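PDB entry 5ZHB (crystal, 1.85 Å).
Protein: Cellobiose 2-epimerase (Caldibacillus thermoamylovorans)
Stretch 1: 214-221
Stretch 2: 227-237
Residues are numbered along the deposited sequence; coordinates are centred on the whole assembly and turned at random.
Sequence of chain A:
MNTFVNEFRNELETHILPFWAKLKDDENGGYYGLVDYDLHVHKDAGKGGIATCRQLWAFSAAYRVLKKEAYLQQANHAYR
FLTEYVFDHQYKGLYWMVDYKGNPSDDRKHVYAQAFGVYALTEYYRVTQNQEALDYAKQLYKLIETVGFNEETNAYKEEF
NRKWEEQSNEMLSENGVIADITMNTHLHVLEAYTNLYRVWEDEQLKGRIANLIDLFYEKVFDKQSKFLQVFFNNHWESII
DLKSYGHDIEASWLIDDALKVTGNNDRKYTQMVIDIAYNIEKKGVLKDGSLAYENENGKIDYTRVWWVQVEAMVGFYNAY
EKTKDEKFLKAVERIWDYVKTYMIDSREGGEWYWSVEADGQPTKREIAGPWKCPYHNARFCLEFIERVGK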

# COMPACT_ATOMS: atom_id res chain seq x y z
N ASP A 214 7.16 5.65 16.90
CA ASP A 214 7.44 6.88 17.64
C ASP A 214 7.65 8.06 16.70
O ASP A 214 7.14 9.16 16.95
CB ASP A 214 8.56 6.62 18.64
CG ASP A 214 8.56 7.65 19.76
OD1 ASP A 214 7.55 7.69 20.50
OD2 ASP A 214 9.47 8.47 19.76
N LEU A 215 8.33 7.82 15.55
CA LEU A 215 8.42 8.84 14.53
C LEU A 215 7.03 9.26 14.05
O LEU A 215 6.76 10.44 13.84
CB LEU A 215 9.28 8.34 13.36
CG LEU A 215 10.79 8.22 13.58
CD1 LEU A 215 11.42 7.47 12.43
CD2 LEU A 215 11.40 9.58 13.69
N PHE A 216 6.14 8.29 13.81
CA PHE A 216 4.78 8.64 13.43
C PHE A 216 4.14 9.51 14.52
O PHE A 216 3.58 10.56 14.20
CB PHE A 216 3.90 7.43 13.13
CG PHE A 216 3.93 7.10 11.65
CD1 PHE A 216 3.13 7.81 10.75
CD2 PHE A 216 4.84 6.18 11.15
CE1 PHE A 216 3.20 7.56 9.39
CE2 PHE A 216 4.90 5.92 9.79
CZ PHE A 216 4.09 6.62 8.92
N TYR A 217 4.26 9.06 15.76
CA TYR A 217 3.59 9.73 16.87
C TYR A 217 4.13 11.16 17.06
O TYR A 217 3.36 12.11 17.03
CB TYR A 217 3.68 8.93 18.17
CG TYR A 217 2.99 9.69 19.29
CD1 TYR A 217 1.60 9.70 19.41
CD2 TYR A 217 3.73 10.45 20.19
CE1 TYR A 217 0.96 10.44 20.40
CE2 TYR A 217 3.10 11.18 21.19
CZ TYR A 217 1.72 11.17 21.30
OH TYR A 217 1.11 11.87 22.28
N GLU A 218 5.47 11.29 17.16
CA GLU A 218 6.15 12.55 17.45
C GLU A 218 6.30 13.49 16.26
O GLU A 218 6.12 14.69 16.41
CB GLU A 218 7.59 12.33 17.91
CG GLU A 218 7.72 11.77 19.32
CD GLU A 218 9.13 11.98 19.88
OE1 GLU A 218 10.03 12.59 19.21
OE2 GLU A 218 9.32 11.47 21.00
N LYS A 219 6.67 12.96 15.08
CA LYS A 219 6.99 13.82 13.95
C LYS A 219 5.84 13.95 12.94
O LYS A 219 5.56 15.04 12.45
CB LYS A 219 8.25 13.24 13.30
CG LYS A 219 9.43 12.92 14.24
CD LYS A 219 9.98 14.17 14.93
CE LYS A 219 11.12 13.88 15.88
NZ LYS A 219 11.75 15.14 16.27
N VAL A 220 5.19 12.83 12.57
CA VAL A 220 4.27 12.83 11.44
C VAL A 220 2.92 13.42 11.88
O VAL A 220 2.37 14.32 11.23
CB VAL A 220 4.12 11.40 10.85
CG1 VAL A 220 3.20 11.43 9.64
CG2 VAL A 220 5.47 10.75 10.52
N PHE A 221 2.41 12.90 12.98
CA PHE A 221 1.08 13.21 13.50
C PHE A 221 1.07 14.56 14.19
O PHE A 221 1.85 14.78 15.11
CB PHE A 221 0.77 12.11 14.50
CG PHE A 221 -0.56 12.14 15.25
CD1 PHE A 221 -1.78 12.26 14.57
CD2 PHE A 221 -0.60 11.95 16.63
CE1 PHE A 221 -2.98 12.23 15.26
CE2 PHE A 221 -1.81 11.92 17.32
CZ PHE A 221 -3.00 12.07 16.62
N PHE A 227 -4.28 15.36 12.02
CA PHE A 227 -3.86 14.89 10.71
C PHE A 227 -2.40 14.45 10.72
O PHE A 227 -1.58 14.88 11.55
CB PHE A 227 -3.99 15.96 9.63
CG PHE A 227 -5.40 16.25 9.16
CD1 PHE A 227 -6.03 15.39 8.25
CD2 PHE A 227 -6.08 17.39 9.57
CE1 PHE A 227 -7.30 15.67 7.79
CE2 PHE A 227 -7.37 17.66 9.12
CZ PHE A 227 -7.97 16.80 8.22
N LEU A 228 -2.06 13.59 9.73
CA LEU A 228 -0.67 13.29 9.44
C LEU A 228 -0.15 14.39 8.54
O LEU A 228 -0.86 14.88 7.67
CB LEU A 228 -0.54 11.93 8.76
CG LEU A 228 -1.00 10.73 9.58
CD1 LEU A 228 -0.56 9.51 8.83
CD2 LEU A 228 -0.47 10.72 11.00
N GLN A 229 1.11 14.75 8.71
CA GLN A 229 1.78 15.60 7.74
C GLN A 229 2.48 14.69 6.73
O GLN A 229 2.74 13.52 7.02
CB GLN A 229 2.71 16.56 8.50
CG GLN A 229 1.97 17.38 9.56
CD GLN A 229 2.90 17.99 10.60
OE1 GLN A 229 3.16 19.20 10.57
NE2 GLN A 229 3.43 17.18 11.51
N VAL A 230 2.80 15.23 5.56
CA VAL A 230 3.10 14.42 4.39
C VAL A 230 4.57 14.54 3.97
O VAL A 230 5.19 13.53 3.71
CB VAL A 230 2.12 14.73 3.25
CG1 VAL A 230 2.37 13.85 2.02
CG2 VAL A 230 0.69 14.54 3.74
N PHE A 231 5.11 15.77 3.90
CA PHE A 231 6.44 16.03 3.37
C PHE A 231 7.21 16.91 4.35
O PHE A 231 6.64 17.86 4.90
CB PHE A 231 6.32 16.76 2.03
CG PHE A 231 5.67 15.97 0.92
CD1 PHE A 231 6.19 14.74 0.54
CD2 PHE A 231 4.56 16.46 0.24
CE1 PHE A 231 5.60 14.02 -0.49
CE2 PHE A 231 3.97 15.73 -0.79
CZ PHE A 231 4.50 14.50 -1.14
N PHE A 232 8.47 16.54 4.58
CA PHE A 232 9.31 17.13 5.61
C PHE A 232 10.68 17.48 5.03
O PHE A 232 11.12 16.89 4.03
CB PHE A 232 9.57 16.13 6.75
CG PHE A 232 8.28 15.58 7.33
CD1 PHE A 232 7.63 14.52 6.72
CD2 PHE A 232 7.68 16.19 8.42
CE1 PHE A 232 6.41 14.07 7.19
CE2 PHE A 232 6.46 15.74 8.90
CZ PHE A 232 5.83 14.67 8.29
N ASN A 233 11.33 18.44 5.70
CA ASN A 233 12.74 18.72 5.53
C ASN A 233 13.53 17.78 6.45
O ASN A 233 12.95 16.98 7.19
CB ASN A 233 13.00 20.21 5.73
CG ASN A 233 12.84 20.68 7.16
OD1 ASN A 233 12.88 19.89 8.11
ND2 ASN A 233 12.72 21.99 7.35
N ASN A 234 14.86 17.91 6.44
CA ASN A 234 15.74 17.04 7.20
C ASN A 234 15.61 17.26 8.71
O ASN A 234 16.15 16.46 9.47
CB ASN A 234 17.19 17.22 6.77
CG ASN A 234 17.52 16.30 5.62
OD1 ASN A 234 17.28 15.08 5.71
ND2 ASN A 234 18.02 16.86 4.54
N HIS A 235 14.91 18.31 9.13
CA HIS A 235 14.67 18.53 10.55
C HIS A 235 13.31 17.97 10.96
O HIS A 235 12.84 18.29 12.05
CB HIS A 235 14.81 20.02 10.88
CG HIS A 235 16.25 20.44 10.88
ND1 HIS A 235 16.73 21.50 10.16
CD2 HIS A 235 17.31 19.87 11.49
CE1 HIS A 235 18.04 21.60 10.34
NE2 HIS A 235 18.41 20.62 11.15
N TRP A 236 12.67 17.17 10.08
CA TRP A 236 11.36 16.59 10.33
C TRP A 236 10.32 17.68 10.53
O TRP A 236 9.34 17.49 11.23
CB TRP A 236 11.37 15.61 11.52
CG TRP A 236 11.68 14.16 11.25
CD1 TRP A 236 12.81 13.49 11.61
CD2 TRP A 236 10.81 13.18 10.63
NE1 TRP A 236 12.72 12.17 11.24
CE2 TRP A 236 11.51 11.95 10.65
CE3 TRP A 236 9.53 13.22 10.06
CZ2 TRP A 236 10.96 10.78 10.12
CZ3 TRP A 236 9.00 12.06 9.53
CH2 TRP A 236 9.69 10.86 9.59
N GLU A 237 10.51 18.81 9.86
CA GLU A 237 9.53 19.87 9.87
C GLU A 237 8.74 19.77 8.57
O GLU A 237 9.31 19.74 7.49
CB GLU A 237 10.22 21.23 10.02
CG GLU A 237 11.05 21.33 11.30
CD GLU A 237 11.84 22.62 11.50
OE1 GLU A 237 12.03 23.39 10.54
OE2 GLU A 237 12.22 22.84 12.67
O HOH W 1 6.96 17.43 12.57

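The C-terminal end of a helix packs against a mostly irregular segment that follows closely in the chain, through a small apolar patch built around Val220 and Trp236 and a polar clasp in which one glutamine binds a single carbonyl twice. Together the two stretches bury 527 Å², both sides summed. The helix runs to Val220, and its last residues form a wider pi-type turn, marked by the bonds from Val220 N to Leu215 O (3.1 Å) and from Phe221 N to Phe216 O (2.9 Å). Phe221 is the first residue to leave helical phi/psi, and its backbone forms a single beta bridge with Leu228, their CA atoms 4.4 Å apart.

At such a helix end the last carbonyls have no following turn to bond to, and Gln229 serves one of them. Its backbone N donates to Val220 O at 2.9 Å, and its side-chain NE2 donates to the same Val220 O at 3.1 Å, both with nearly straight geometry (163° and 167°). Gln229 NE2 also lies 3.2 Å from Lys219 O, but the angle is too poor for a hydrogen bond. Lys219 O is instead reached by a water at 2.8 Å, and the same water donates to Trp236 O at 2.7 Å, so it bridges the two backbones.

Trp236 is the residue most covered by the other stretch, and its CA-to-CB bond points toward the helix. The aliphatic part of Lys219 lies over one face of the indole: Lys219 CG sits 4.0 Å from the centroid of the Trp236 five-membered ring (CD2 and NE1 among its atoms), 18° off the normal, a CH-pi contact. Leu215 CD2 meets Trp236 CZ2 at 3.8 Å, one helical turn before Lys219, and Val220 CG2 approaches Trp236 CZ3 at 3.9 Å. Val220 CG1 packs on Leu228 CB at 3.9 Å, and Phe232 CZ lies about equally far from both Val220 methyls, 4.4 Å from Val220 CG1.

Leu228 extends the apolar patch: its CD2 lies 4.0 Å from Phe221 CB, while its CD1 meets the edge of the Phe216 ring, 4.3 Å from Phe216 CE1.

Trp236 closes a type I turn that begins at Asn233, with Trp236 N bonded to Asn233 O at 2.9 Å. Asn233 OD1 further accepts from His235 N (2.8 Å) and Glu237 N (3.1 Å), bracing the turn that carries the indole.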